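Local coordinates for proteasome assembly chaperone family protein (Pyrococcus furiosus, PDB 3VR0) that probably activates the archaeal proteasome, as a homologue of proteasome assembly chaperones that belongs to the PAC2 family, at residues G212-L215 against V219-K222. Sequence-based numbering, arbitrary orientation.
Sequences GESL and VDAK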
loop_
_atom_site.group_PDB
_atom_site.type_symbol
_atom_site.label_atom_id
_atom_site.label_comp_id
_atom_site.label_asym_id
_atom_site.label_seq_id
_atom_site.Cartn_x
_atom_site.Cartn_y
_atom_site.Cartn_z
ATOM N N GLY C 212 -27.755 -6.035 -11.176
ATOM C CA GLY C 212 -28.369 -5.940 -12.454
ATOM C C GLY C 212 -27.354 -5.924 -13.576
ATOM O O GLY C 212 -26.314 -5.255 -13.490
ATOM N N GLU C 213 -27.701 -6.624 -14.656
ATOM C CA GLU C 213 -26.892 -6.633 -15.863
ATOM C C GLU C 213 -26.793 -5.249 -16.436
ATOM O O GLU C 213 -27.780 -4.550 -16.569
ATOM C CB GLU C 213 -27.459 -7.596 -16.909
ATOM C CG GLU C 213 -27.258 -9.040 -16.559
ATOM C CD GLU C 213 -28.001 -9.976 -17.511
ATOM O OE1 GLU C 213 -29.012 -9.524 -18.132
ATOM O OE2 GLU C 213 -27.588 -11.158 -17.620
ATOM N N SER C 214 -25.574 -4.862 -16.773
ATOM C CA SER C 214 -25.273 -3.523 -17.233
ATOM C C SER C 214 -24.049 -3.567 -18.145
ATOM O O SER C 214 -23.178 -4.425 -17.982
ATOM C CB SER C 214 -24.942 -2.631 -16.044
ATOM O OG SER C 214 -24.715 -1.312 -16.494
ATOM N N LEU C 215 -23.982 -2.621 -19.074
ATOM C CA LEU C 215 -22.820 -2.476 -19.951
ATOM C C LEU C 215 -21.661 -1.995 -19.090
ATOM O O LEU C 215 -20.532 -2.495 -19.206
ATOM C CB LEU C 215 -23.106 -1.503 -21.095
ATOM C CG LEU C 215 -24.274 -1.841 -22.057
ATOM C CD1 LEU C 215 -24.283 -0.864 -23.251
ATOM C CD2 LEU C 215 -24.302 -3.332 -22.543
ATOM N N VAL C 219 -23.872 5.491 -17.093
ATOM C CA VAL C 219 -24.883 5.649 -16.058
ATOM C C VAL C 219 -26.162 4.915 -16.493
ATOM O O VAL C 219 -26.849 5.344 -17.397
ATOM C CB VAL C 219 -25.175 7.096 -15.791
ATOM C CG1 VAL C 219 -26.080 7.227 -14.599
ATOM C CG2 VAL C 219 -23.877 7.835 -15.521
ATOM N N ASP C 220 -26.447 3.795 -15.844
ATOM C CA ASP C 220 -27.478 2.864 -16.281
ATOM C C ASP C 220 -28.814 2.967 -15.500
ATOM O O ASP C 220 -29.145 2.110 -14.682
ATOM C CB ASP C 220 -26.911 1.450 -16.217
ATOM C CG ASP C 220 -27.676 0.475 -17.067
ATOM O OD1 ASP C 220 -28.781 0.813 -17.559
ATOM O OD2 ASP C 220 -27.178 -0.656 -17.230
ATOM N N ALA C 221 -29.570 4.017 -15.780
ATOM C CA ALA C 221 -30.857 4.266 -15.110
ATOM C C ALA C 221 -31.824 3.126 -15.235
ATOM O O ALA C 221 -32.577 2.871 -14.292
ATOM C CB ALA C 221 -31.488 5.542 -15.597
ATOM N N LYS C 222 -31.795 2.414 -16.374
ATOM C CA LYS C 222 -32.761 1.325 -16.647
ATOM C C LYS C 222 -32.460 0.043 -15.871
ATOM O O LYS C 222 -33.378 -0.673 -15.446
ATOM C CB LYS C 222 -32.859 1.056 -18.178
ATOM C CG LYS C 222 -33.662 -0.194 -18.628
ATOM C CD LYS C 222 -34.127 -0.024 -20.115
ATOM C CE LYS C 222 -34.183 -1.359 -20.894
ATOM N NZ LYS C 222 -35.342 -2.243 -20.491
#
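Ser-214, the last residue of strand 206-214, meets Asp-220 through a single hydrogen bond: OG donates to OD2 over 2.7 Å. The carboxylate receives it on the anti lone pair of OD2, the one turned away from OD1. Both residues set out from the backbone toward the opposite segment; in Ser-214 the hydroxyl lies anti to the backbone N (chi1 -177°), which carries it off the strand to the carboxylate. CB of Ser-214 follows its hydroxyl in, 3.2 Å from OD2 of Asp-220; beyond this polar pair the two segments scarcely touch.

The other carboxylate oxygen serves the helix. Asp-220 is the N-cap of helix 221-235, and its OD1 accepts the backbone N of Ala-223. Replacing Asp-220 by alanine would probably leave the Ser-214 hydroxyl and that helix N-H both without their acceptor.

On the strand side, backbone bonds of Ser-214 to Tyr-144 and Val-146 anchor the serine in the central mixed sheet, while Glu-213 turns the other way to a salt bridge with Arg-154.

One buried carboxylate thus ties the end of a strand to the start of the following helix across a short loop, and its two donors, together with the partly positive N-terminal end of the helix, would be expected to stabilise its negative charge.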